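Local coordinates for protein phage related exonuclease (Haemophilus somnus 129PT, PDB 3K93) that probably digests DNA as a phage-type exonuclease of the PD-(D/E)XK nuclease superfamily, and is seen with a sodium ion bound at an acidic site, at residues A71-S75 with I110-C114; S115-G119 with K175-V180; S120-F124 with D156-F160. Where two conformers were deposited one is given. Numbering follows the deposited sequence.

Interaction 1: residues A71-S75 with I110-C114. With NA (sodium ion), chain B.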
ATOM      1  N   ALA A  71     -26.326  14.497 -10.554  1.00 18.58           N
ATOM      2  CA  ALA A  71     -26.319  14.181  -9.128  1.00 17.86           C
ATOM      3  C   ALA A  71     -27.254  15.133  -8.376  1.00 17.54           C
ATOM      4  O   ALA A  71     -28.049  14.693  -7.543  1.00 16.57           O
ATOM      5  CB  ALA A  71     -24.892  14.254  -8.531  1.00 16.71           C
ATOM      6  N   ILE A  72     -27.147  16.429  -8.675  1.00 17.76           N
ATOM      7  CA  ILE A  72     -27.939  17.437  -7.992  1.00 17.95           C
ATOM      8  C   ILE A  72     -29.425  17.255  -8.280  1.00 18.26           C
ATOM      9  O   ILE A  72     -30.242  17.412  -7.384  1.00 17.44           O
ATOM     10  CB  ILE A  72     -27.453  18.850  -8.315  1.00 18.38           C
ATOM     11  CG1 ILE A  72     -26.110  19.078  -7.612  1.00 18.93           C
ATOM     12  CG2 ILE A  72     -28.488  19.910  -7.864  1.00 17.18           C
ATOM     13  CD1 ILE A  72     -25.424  20.354  -8.015  1.00 20.72           C
ATOM     14  N   LYS A  73     -29.764  16.866  -9.509  1.00 19.19           N
ATOM     15  CA  LYS A  73     -31.150  16.550  -9.848  1.00 19.58           C
ATOM     16  C   LYS A  73     -31.646  15.365  -9.040  1.00 19.19           C
ATOM     17  O   LYS A  73     -32.742  15.407  -8.536  1.00 20.81           O
ATOM     18  CB  LYS A  73     -31.359  16.317 -11.364  1.00 20.28           C
ATOM     19  CG  LYS A  73     -31.575  17.642 -12.191  1.00 20.07           C
ATOM     20  N   LEU A  74     -30.850  14.324  -8.879  1.00 18.86           N
ATOM     21  CA  LEU A  74     -31.291  13.170  -8.071  1.00 18.08           C
ATOM     22  C   LEU A  74     -31.463  13.565  -6.578  1.00 17.50           C
ATOM     23  O   LEU A  74     -32.409  13.130  -5.891  1.00 16.46           O
ATOM     24  CB  LEU A  74     -30.313  12.004  -8.215  1.00 17.21           C
ATOM     25  CG  LEU A  74     -30.634  10.694  -7.466  1.00 17.97           C
ATOM     26  CD1 LEU A  74     -32.048  10.157  -7.777  1.00 15.12           C
ATOM     27  CD2 LEU A  74     -29.589   9.611  -7.756  1.00 14.88           C
ATOM     28  N   SER A  75     -30.548  14.390  -6.093  1.00 16.95           N
ATOM     29  CA  SER A  75     -30.645  14.927  -4.729  1.00 16.79           C
ATOM     30  C   SER A  75     -31.948  15.645  -4.548  1.00 17.06           C
ATOM     31  O   SER A  75     -32.589  15.476  -3.532  1.00 17.03           O
ATOM     32  CB  SER A  75     -29.473  15.865  -4.412  1.00 16.20           C
ATOM     33  OG  SER A  75     -28.273  15.135  -4.298  1.00 15.10           O
ATOM     34  N   ILE A 110     -26.184  19.931   1.260  1.00 14.56           N
ATOM     35  CA  ILE A 110     -26.114  18.631   0.629  1.00 14.64           C
ATOM     36  C   ILE A 110     -24.869  18.570  -0.184  1.00 15.26           C
ATOM     37  O   ILE A 110     -24.509  19.555  -0.813  1.00 16.03           O
ATOM     38  CB  ILE A 110     -27.320  18.343  -0.259  1.00 14.38           C
ATOM     39  CG1 ILE A 110     -28.595  18.336   0.573  1.00 13.88           C
ATOM     40  CG2 ILE A 110     -27.169  16.958  -0.917  1.00 12.37           C
ATOM     41  CD1 ILE A 110     -29.892  18.551  -0.268  1.00 15.92           C
ATOM     42  N   ASP A 111     -24.208  17.423  -0.148  1.00 15.67           N
ATOM     43  CA  ASP A 111     -23.043  17.147  -0.951  1.00 16.99           C
ATOM     44  C   ASP A 111     -23.229  15.809  -1.712  1.00 16.77           C
ATOM     45  O   ASP A 111     -23.597  14.786  -1.119  1.00 17.69           O
ATOM     46  CB  ASP A 111     -21.790  17.063  -0.066  1.00 17.26           C
ATOM     47  CG  ASP A 111     -20.507  17.289  -0.863  1.00 20.11           C
ATOM     48  OD1 ASP A 111     -20.046  16.330  -1.530  1.00 23.40           O
ATOM     49  OD2 ASP A 111     -19.971  18.433  -0.885  1.00 20.86           O
ATOM     50  N   THR A 112     -22.975  15.832  -3.016  1.00 15.60           N
ATOM     51  CA  THR A 112     -23.087  14.661  -3.844  1.00 14.98           C
ATOM     52  C   THR A 112     -21.694  14.022  -4.042  1.00 15.73           C
ATOM     53  O   THR A 112     -20.723  14.719  -4.353  1.00 16.42           O
ATOM     54  CB  THR A 112     -23.661  15.022  -5.220  1.00 14.75           C
ATOM     55  OG1 THR A 112     -22.818  15.996  -5.848  1.00 15.29           O
ATOM     56  CG2 THR A 112     -25.090  15.548  -5.118  1.00 13.00           C
ATOM     57  N   LYS A 113     -21.603  12.711  -3.861  1.00 15.28           N
ATOM     58  CA  LYS A 113     -20.387  11.962  -4.107  1.00 15.20           C
ATOM     59  C   LYS A 113     -20.721  10.892  -5.156  1.00 14.80           C
ATOM     60  O   LYS A 113     -21.468   9.956  -4.874  1.00 12.74           O
ATOM     61  CB  LYS A 113     -19.914  11.293  -2.811  1.00 15.63           C
ATOM     62  CG  LYS A 113     -19.809  12.274  -1.604  1.00 16.76           C
ATOM     63  CD  LYS A 113     -18.671  13.249  -1.774  1.00 15.31           C
ATOM     64  CE  LYS A 113     -18.499  14.073  -0.507  1.00 16.73           C
ATOM     65  NZ  LYS A 113     -17.542  15.173  -0.692  1.00 13.65           N
ATOM     66  N   CYS A 114     -20.150  11.050  -6.357  1.00 14.55           N
ATOM     67  CA  CYS A 114     -20.435  10.168  -7.494  1.00 14.62           C
ATOM     68  C   CYS A 114     -19.485   9.002  -7.482  1.00 13.15           C
ATOM     69  O   CYS A 114     -18.377   9.119  -7.944  1.00 12.71           O
ATOM     70  CB  CYS A 114     -20.281  10.944  -8.818  1.00 14.80           C
ATOM     71  SG  CYS A 114     -21.616  12.124  -9.049  1.00 18.24           S
TER
HETATM   72 NA    NA B 223     -19.425  16.710  -3.976  1.00 34.38          NA
HETATM   73  O   HOH W   1     -17.788  18.236  -2.590  1.00 34.61           O
HETATM   74  O   HOH W   2     -19.697  17.663  -6.432  1.00 34.50           O
HETATM   75  O   HOH W   3     -17.483  15.490  -4.344  1.00 22.96           O
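The helical segment 71-75 crosses the strand segment 110-114 with its axis 8.8 Å away at closest approach and an angle of 127° between the two N-to-C directions, so the helix runs obliquely against the strand. The closest CA atoms are those of Ala71 and Thr112, 6.2 Å apart, a spacing that the small Ala71 side chain permits. Its CB sits 3.6 Å from Thr112 CB and 3.9 Å from Cys114 SG. One turn on, Ser75 OG lies 3.3 Å from Thr112 CG2 and 4.0 Å from Ile110 CG2, while its hydroxyl is hydrogen-bonded to Asp156 on the adjacent strand. The other side of strand 108-114 carries the metal site: Asp111 and Lys113 have their CA-to-CB bonds away from the helix, a spacing consistent with the (D/E)XK part of a PD-(D/E)XK nuclease core. Sodium is held by Asp111 OD1 at 2.5 Å, by Thr112 O at 2.4 Å, from the same residue whose methyl packs under the helix, and by Asp100 and three waters. Lys113 NZ reaches Asp111 OD1 at 2.9 Å in a salt bridge whose hydrogen bond is weak; it also bonds Gln140.

Interaction 2: residues S115-G119 with K175-V180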
ATOM      1  N   SER A 115     -19.926   7.868  -6.958  1.00 12.88           N
ATOM      2  CA  SER A 115     -19.085   6.675  -6.886  1.00 12.02           C
ATOM      3  C   SER A 115     -18.603   6.196  -8.268  1.00 12.11           C
ATOM      4  O   SER A 115     -19.328   6.312  -9.273  1.00 12.48           O
ATOM      5  CB  SER A 115     -19.849   5.549  -6.208  1.00 12.40           C
ATOM      6  OG  SER A 115     -20.424   5.993  -4.984  1.00 12.08           O
ATOM      7  N   TRP A 116     -17.391   5.667  -8.311  1.00 10.67           N
ATOM      8  CA  TRP A 116     -16.866   5.110  -9.548  1.00 11.33           C
ATOM      9  C   TRP A 116     -17.610   3.851 -10.032  1.00 11.60           C
ATOM     10  O   TRP A 116     -18.055   3.774 -11.197  1.00 11.25           O
ATOM     11  CB  TRP A 116     -15.371   4.802  -9.398  1.00 10.73           C
ATOM     12  CG  TRP A 116     -14.769   4.226 -10.616  1.00 10.67           C
ATOM     13  CD1 TRP A 116     -14.350   2.936 -10.785  1.00  9.56           C
ATOM     14  CD2 TRP A 116     -14.541   4.895 -11.872  1.00 10.42           C
ATOM     15  NE1 TRP A 116     -13.873   2.764 -12.060  1.00 12.54           N
ATOM     16  CE2 TRP A 116     -13.976   3.944 -12.750  1.00 11.53           C
ATOM     17  CE3 TRP A 116     -14.745   6.204 -12.329  1.00 12.41           C
ATOM     18  CZ2 TRP A 116     -13.598   4.262 -14.074  1.00 13.47           C
ATOM     19  CZ3 TRP A 116     -14.372   6.538 -13.658  1.00 11.37           C
ATOM     20  CH2 TRP A 116     -13.820   5.563 -14.513  1.00 13.18           C
ATOM     21  N   ASP A 117     -17.739   2.869  -9.148  1.00 11.18           N
ATOM     22  CA  ASP A 117     -18.329   1.602  -9.517  1.00 11.52           C
ATOM     23  C   ASP A 117     -19.056   0.948  -8.347  1.00 10.82           C
ATOM     24  O   ASP A 117     -19.056   1.477  -7.234  1.00  9.93           O
ATOM     25  CB  ASP A 117     -17.276   0.673 -10.228  1.00 12.44           C
ATOM     26  CG  ASP A 117     -16.245   0.087  -9.317  1.00 15.06           C
ATOM     27  OD1 ASP A 117     -16.319   0.256  -8.065  1.00 18.03           O
ATOM     28  OD2 ASP A 117     -15.358  -0.622  -9.886  1.00 16.57           O
ATOM     29  N   ILE A 118     -19.715  -0.166  -8.634  1.00 10.34           N
ATOM     30  CA  ILE A 118     -20.509  -0.901  -7.645  1.00 10.00           C
ATOM     31  C   ILE A 118     -19.635  -1.254  -6.440  1.00 10.05           C
ATOM     32  O   ILE A 118     -20.057  -1.134  -5.307  1.00 10.12           O
ATOM     33  CB  ILE A 118     -21.161  -2.177  -8.275  1.00 10.24           C
ATOM     34  CG1 ILE A 118     -22.237  -1.762  -9.304  1.00  8.25           C
ATOM     35  CG2 ILE A 118     -21.724  -3.138  -7.185  1.00  8.14           C
ATOM     36  CD1 ILE A 118     -22.609  -2.849 -10.334  1.00  5.95           C
ATOM     37  N   GLY A 119     -18.406  -1.655  -6.702  1.00 10.49           N
ATOM     38  CA  GLY A 119     -17.485  -1.988  -5.635  1.00 11.19           C
ATOM     39  C   GLY A 119     -17.181  -0.875  -4.653  1.00 11.50           C
ATOM     40  O   GLY A 119     -17.107  -1.127  -3.440  1.00 11.37           O
ATOM     41  N   LYS A 175     -19.094  -3.852 -16.405  1.00 12.20           N
ATOM     42  CA  LYS A 175     -19.165  -3.529 -14.968  1.00 12.94           C
ATOM     43  C   LYS A 175     -19.540  -2.071 -14.663  1.00 12.78           C
ATOM     44  O   LYS A 175     -20.353  -1.826 -13.793  1.00 13.28           O
ATOM     45  CB  LYS A 175     -17.869  -3.917 -14.265  1.00 12.33           C
ATOM     46  CG  LYS A 175     -17.669  -5.438 -14.224  1.00 14.43           C
ATOM     47  CD  LYS A 175     -16.240  -5.821 -13.958  1.00 17.66           C
ATOM     48  CE  LYS A 175     -15.926  -5.811 -12.518  1.00 21.31           C
ATOM     49  NZ  LYS A 175     -14.507  -6.195 -12.345  1.00 23.24           N
ATOM     50  N   LEU A 176     -18.944  -1.123 -15.388  1.00 12.73           N
ATOM     51  CA  LEU A 176     -19.086   0.281 -15.100  1.00 12.17           C
ATOM     52  C   LEU A 176     -20.370   0.931 -15.658  1.00 12.11           C
ATOM     53  O   LEU A 176     -20.743   2.015 -15.186  1.00 12.48           O
ATOM     54  CB  LEU A 176     -17.860   1.041 -15.606  1.00 12.48           C
ATOM     55  CG  LEU A 176     -16.516   0.643 -14.990  1.00 12.57           C
ATOM     56  CD1 LEU A 176     -15.400   1.417 -15.627  1.00 10.80           C
ATOM     57  CD2 LEU A 176     -16.526   0.834 -13.478  1.00 10.63           C
ATOM     58  N   ILE A 177     -21.008   0.287 -16.641  1.00 11.57           N
ATOM     59  CA  ILE A 177     -22.264   0.732 -17.249  1.00 11.77           C
ATOM     60  C   ILE A 177     -23.416  -0.310 -17.160  1.00 12.31           C
ATOM     61  O   ILE A 177     -24.428  -0.080 -16.490  1.00 12.42           O
ATOM     62  CB  ILE A 177     -22.086   1.093 -18.743  1.00 11.68           C
ATOM     63  CG1 ILE A 177     -20.976   2.157 -18.937  1.00 12.12           C
ATOM     64  CG2 ILE A 177     -23.453   1.574 -19.349  1.00 11.15           C
ATOM     65  CD1 ILE A 177     -20.785   2.545 -20.454  1.00 10.96           C
ATOM     66  N   ASP A 178     -23.272  -1.447 -17.823  1.00 12.93           N
ATOM     67  CA  ASP A 178     -24.398  -2.405 -17.942  1.00 13.42           C
ATOM     68  C   ASP A 178     -24.960  -2.878 -16.599  1.00 13.45           C
ATOM     69  O   ASP A 178     -26.173  -2.843 -16.365  1.00 13.09           O
ATOM     70  CB  ASP A 178     -23.984  -3.644 -18.745  1.00 13.93           C
ATOM     71  CG  ASP A 178     -23.499  -3.305 -20.155  1.00 17.29           C
ATOM     72  OD1 ASP A 178     -23.511  -2.118 -20.547  1.00 19.53           O
ATOM     73  OD2 ASP A 178     -23.075  -4.231 -20.860  1.00 20.43           O
ATOM     74  N   LEU A 179     -24.078  -3.328 -15.717  1.00 13.42           N
ATOM     75  CA  LEU A 179     -24.508  -3.781 -14.396  1.00 13.19           C
ATOM     76  C   LEU A 179     -25.151  -2.676 -13.568  1.00 12.60           C
ATOM     77  O   LEU A 179     -25.992  -2.967 -12.752  1.00 12.19           O
ATOM     78  CB  LEU A 179     -23.331  -4.337 -13.606  1.00 13.33           C
ATOM     79  CG  LEU A 179     -22.710  -5.642 -14.071  1.00 14.41           C
ATOM     80  CD1 LEU A 179     -21.573  -5.985 -13.067  1.00 13.27           C
ATOM     81  CD2 LEU A 179     -23.781  -6.776 -14.220  1.00 13.46           C
ATOM     82  N   VAL A 180     -24.752  -1.417 -13.783  1.00 12.54           N
ATOM     83  CA  VAL A 180     -25.263  -0.305 -13.009  1.00 11.89           C
ATOM     84  C   VAL A 180     -26.691   0.079 -13.464  1.00 11.94           C
ATOM     85  O   VAL A 180     -27.578   0.329 -12.651  1.00  9.74           O
ATOM     86  CB  VAL A 180     -24.332   0.916 -13.094  1.00 12.87           C
ATOM     87  CG1 VAL A 180     -24.934   2.134 -12.336  1.00 10.89           C
ATOM     88  CG2 VAL A 180     -22.896   0.564 -12.583  1.00 11.62           C
TER
HETATM   89  O   HOH W   4     -19.878   2.249 -12.578  1.00  9.19           O
HETATM   90  O   HOH W   5     -20.089  -0.289 -11.514  1.00 10.27           O
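This is a partly buried packing of loop against helix, mediated in part by water, well out from the centre of the chain: 115-119 belongs to the loop that leaves strand 108-114, and its partner is the 175-180 part of the short helix 173-181. Leu176 is the hub. Its CD2 approaches Asp117 CB to 3.3 Å and Trp116 NE1 to 3.6 Å, and its CD1 lies 3.7 Å from Trp116 CZ2, so one leucine sits between the indole and the Asp117 side chain. Farther along, Ile118 points at the helix, with CD1 3.7 Å from Leu179 CB and CG1 4.1 Å from Val180 CG2.

Between these two apolar patches the polar backbones are joined through solvent. Water 4 donates to Trp116 O at 2.7 Å and to Leu176 O at 2.8 Å; water 5 accepts from Ile118 N at 2.9 Å and donates to Lys175 O at 2.8 Å. Both helix carbonyls belong to the wider pi-type turn at 175-178, and the two water oxygens stand 2.8 Å from each other.

The charged ends look outward to the second subunit. Asp117 OD2 is hydrogen-bonded to Tyr52 of that subunit, Lys175 forms a salt bridge with its Glu56, and Leu179 packs on its Phe50. A loop that follows the metal-binding strand and reaches a neighbouring copy in a three-chain assembly is consistent with the ring-shaped trimer of lambda-type exonucleases.

Interaction 3: residues S120-F124 with D156-F160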
ATOM      1  N   SER A 120     -17.004   0.338  -5.164  1.00 11.51           N
ATOM      2  CA  SER A 120     -16.581   1.463  -4.344  1.00 12.37           C
ATOM      3  C   SER A 120     -17.811   2.204  -3.782  1.00 11.63           C
ATOM      4  O   SER A 120     -17.721   2.915  -2.787  1.00 12.16           O
ATOM      5  CB  SER A 120     -15.684   2.447  -5.183  1.00 12.92           C
ATOM      6  OG  SER A 120     -16.448   3.138  -6.223  1.00 13.79           O
ATOM      7  N   HIS A 121     -18.957   2.029  -4.418  1.00 11.40           N
ATOM      8  CA  HIS A 121     -20.182   2.696  -3.981  1.00 11.68           C
ATOM      9  C   HIS A 121     -20.728   2.075  -2.682  1.00 11.91           C
ATOM     10  O   HIS A 121     -20.906   0.865  -2.622  1.00 12.23           O
ATOM     11  CB  HIS A 121     -21.261   2.593  -5.057  1.00 11.20           C
ATOM     12  CG  HIS A 121     -22.537   3.244  -4.667  1.00 11.13           C
ATOM     13  ND1 HIS A 121     -22.680   4.608  -4.617  1.00 10.70           N
ATOM     14  CD2 HIS A 121     -23.721   2.726  -4.264  1.00 10.17           C
ATOM     15  CE1 HIS A 121     -23.908   4.904  -4.235  1.00  8.10           C
ATOM     16  NE2 HIS A 121     -24.552   3.783  -3.985  1.00  9.08           N
ATOM     17  N   PRO A 122     -21.014   2.896  -1.671  1.00 12.03           N
ATOM     18  CA  PRO A 122     -21.550   2.382  -0.412  1.00 12.88           C
ATOM     19  C   PRO A 122     -23.085   2.220  -0.409  1.00 13.14           C
ATOM     20  O   PRO A 122     -23.835   3.120  -0.004  1.00 13.17           O
ATOM     21  CB  PRO A 122     -21.111   3.419   0.606  1.00 13.42           C
ATOM     22  CG  PRO A 122     -21.015   4.706  -0.172  1.00 13.59           C
ATOM     23  CD  PRO A 122     -20.699   4.337  -1.592  1.00 13.02           C
ATOM     24  N   PHE A 123     -23.524   1.072  -0.908  1.00 12.36           N
ATOM     25  CA  PHE A 123     -24.895   0.710  -0.893  1.00 12.02           C
ATOM     26  C   PHE A 123     -25.413   0.584   0.527  1.00 12.47           C
ATOM     27  O   PHE A 123     -26.574   0.904   0.770  1.00 14.23           O
ATOM     28  CB  PHE A 123     -25.117  -0.643  -1.587  1.00 11.66           C
ATOM     29  CG  PHE A 123     -25.001  -0.586  -3.092  1.00 10.84           C
ATOM     30  CD1 PHE A 123     -26.109  -0.294  -3.871  1.00 10.40           C
ATOM     31  CD2 PHE A 123     -23.799  -0.862  -3.721  1.00  9.99           C
ATOM     32  CE1 PHE A 123     -26.025  -0.247  -5.258  1.00 10.21           C
ATOM     33  CE2 PHE A 123     -23.710  -0.809  -5.092  1.00 12.18           C
ATOM     34  CZ  PHE A 123     -24.847  -0.495  -5.862  1.00 11.24           C
ATOM     35  N   PHE A 124     -24.587   0.071   1.450  1.00 11.16           N
ATOM     36  CA  PHE A 124     -25.082  -0.369   2.758  1.00  9.88           C
ATOM     37  C   PHE A 124     -24.899   0.739   3.756  1.00  9.38           C
ATOM     38  O   PHE A 124     -23.947   1.457   3.665  1.00  8.13           O
ATOM     39  CB  PHE A 124     -24.381  -1.664   3.137  1.00  8.91           C
ATOM     40  CG  PHE A 124     -24.546  -2.725   2.081  1.00  9.42           C
ATOM     41  CD1 PHE A 124     -25.806  -3.221   1.789  1.00  7.26           C
ATOM     42  CD2 PHE A 124     -23.467  -3.185   1.343  1.00  7.52           C
ATOM     43  CE1 PHE A 124     -25.974  -4.172   0.784  1.00  7.92           C
ATOM     44  CE2 PHE A 124     -23.626  -4.128   0.362  1.00  7.77           C
ATOM     45  CZ  PHE A 124     -24.893  -4.613   0.066  1.00  8.03           C
ATOM     46  N   ASP A 156     -24.938  12.652  -0.065  1.00 14.69           N
ATOM     47  CA  ASP A 156     -25.607  11.745  -1.011  1.00 14.12           C
ATOM     48  C   ASP A 156     -24.548  11.005  -1.848  1.00 14.54           C
ATOM     49  O   ASP A 156     -23.984  11.566  -2.797  1.00 15.15           O
ATOM     50  CB  ASP A 156     -26.491  12.561  -1.962  1.00 14.67           C
ATOM     51  CG  ASP A 156     -27.832  12.990  -1.341  1.00 14.56           C
ATOM     52  OD1 ASP A 156     -28.181  12.608  -0.189  1.00 11.87           O
ATOM     53  OD2 ASP A 156     -28.562  13.696  -2.058  1.00 14.80           O
ATOM     54  N   PHE A 157     -24.254   9.763  -1.478  1.00 14.51           N
ATOM     55  CA  PHE A 157     -23.443   8.867  -2.290  1.00 13.52           C
ATOM     56  C   PHE A 157     -24.368   8.367  -3.399  1.00 13.43           C
ATOM     57  O   PHE A 157     -25.403   7.779  -3.104  1.00 11.99           O
ATOM     58  CB  PHE A 157     -22.966   7.682  -1.469  1.00 13.45           C
ATOM     59  CG  PHE A 157     -21.968   8.042  -0.434  1.00 13.45           C
ATOM     60  CD1 PHE A 157     -20.645   8.221  -0.776  1.00 14.56           C
ATOM     61  CD2 PHE A 157     -22.333   8.190   0.881  1.00 13.80           C
ATOM     62  CE1 PHE A 157     -19.714   8.555   0.181  1.00 14.61           C
ATOM     63  CE2 PHE A 157     -21.394   8.518   1.841  1.00 13.95           C
ATOM     64  CZ  PHE A 157     -20.102   8.713   1.493  1.00 14.62           C
ATOM     65  N   VAL A 158     -23.962   8.604  -4.658  1.00 13.02           N
ATOM     66  CA  VAL A 158     -24.768   8.290  -5.827  0.50 12.36           C
ATOM     67  C   VAL A 158     -23.955   7.530  -6.876  1.00 12.70           C
ATOM     68  O   VAL A 158     -22.815   7.919  -7.212  1.00 13.31           O
ATOM     69  CB  VAL A 158     -25.380   9.561  -6.430  0.50 12.45           C
ATOM     70  CG1 VAL A 158     -26.436  10.124  -5.492  0.50 11.14           C
ATOM     71  CG2 VAL A 158     -24.313  10.596  -6.709  0.50 11.78           C
ATOM     72  N   LEU A 159     -24.519   6.427  -7.368  1.00 12.62           N
ATOM     73  CA  LEU A 159     -23.896   5.590  -8.402  1.00 12.05           C
ATOM     74  C   LEU A 159     -24.658   5.742  -9.699  1.00 12.23           C
ATOM     75  O   LEU A 159     -25.834   5.328  -9.800  1.00 11.05           O
ATOM     76  CB  LEU A 159     -23.900   4.099  -7.997  1.00 11.77           C
ATOM     77  CG  LEU A 159     -23.256   3.172  -9.028  1.00 12.15           C
ATOM     78  CD1 LEU A 159     -21.770   3.538  -9.276  1.00  8.53           C
ATOM     79  CD2 LEU A 159     -23.419   1.655  -8.656  1.00  9.91           C
ATOM     80  N   PHE A 160     -23.996   6.343 -10.685  1.00 11.99           N
ATOM     81  CA  PHE A 160     -24.493   6.383 -12.032  1.00 12.51           C
ATOM     82  C   PHE A 160     -23.545   5.545 -12.874  1.00 12.01           C
ATOM     83  O   PHE A 160     -22.395   5.329 -12.481  1.00 11.68           O
ATOM     84  CB  PHE A 160     -24.440   7.828 -12.586  1.00 13.06           C
ATOM     85  CG  PHE A 160     -25.321   8.811 -11.854  1.00 14.35           C
ATOM     86  CD1 PHE A 160     -26.696   8.773 -12.005  1.00 15.25           C
ATOM     87  CD2 PHE A 160     -24.774   9.793 -11.048  1.00 17.61           C
ATOM     88  CE1 PHE A 160     -27.515   9.664 -11.347  1.00 15.55           C
ATOM     89  CE2 PHE A 160     -25.618  10.721 -10.383  1.00 18.01           C
ATOM     90  CZ  PHE A 160     -26.987  10.642 -10.541  1.00 15.59           C
TER
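Two CH-pi contacts run in opposite senses here: the loop supplies one ring and the strand segment the other. Leu159 CB lies over the face of His121, 3.7 Å from the ring centroid and 13° off its normal, whereas Pro122 CG lies over the face of Phe157, 3.7 Å from that centroid and 23° off the normal. The imidazole turns its edge to the backbone, with His121 CE1 3.4 Å from Phe157 O and 3.7 Å from Val158 N; its ND1 is hydrogen-bonded to Ser115. Pro122 is the centre of an inverse gamma turn, closed by a weak bond from Phe123 N to His121 O at 3.1 Å. Around that bend His121 and Pro122 direct their CA-to-CB bonds toward 156-160, and Phe123 CZ reaches Leu159 CD2 at 3.8 Å although its CA-to-CB bond points away. Phe124 then takes the N-cap position of helix 125-135, whose residues also pack on Pro122, while Val158 faces helix 68-79 and strand 152-158 pairs with strands 108-114 and 189-195.

Interactions 1 and 3 are buried and share one sheet, in which strands 108-114 and 152-158 are neighbours, meeting where Ser75 OG comes 2.7 Å from Asp156 OD2. Interaction 2 lies farther out, its centre about 17 Å from that of interaction 1, and continues the chain from 114 to 115 without other touch. Interaction 3 is nested in the loop that interaction 2 closes, and Ser115 OG, 2.7 Å from His121 ND1, ties the two. The chemistry follows position: mostly small side chains behind the metal-binding strand in interaction 1, CH-pi and apolar packing in interaction 3, and apolar side chains plus two bridging waters in interaction 2, which with interaction 3 also touches the second subunit.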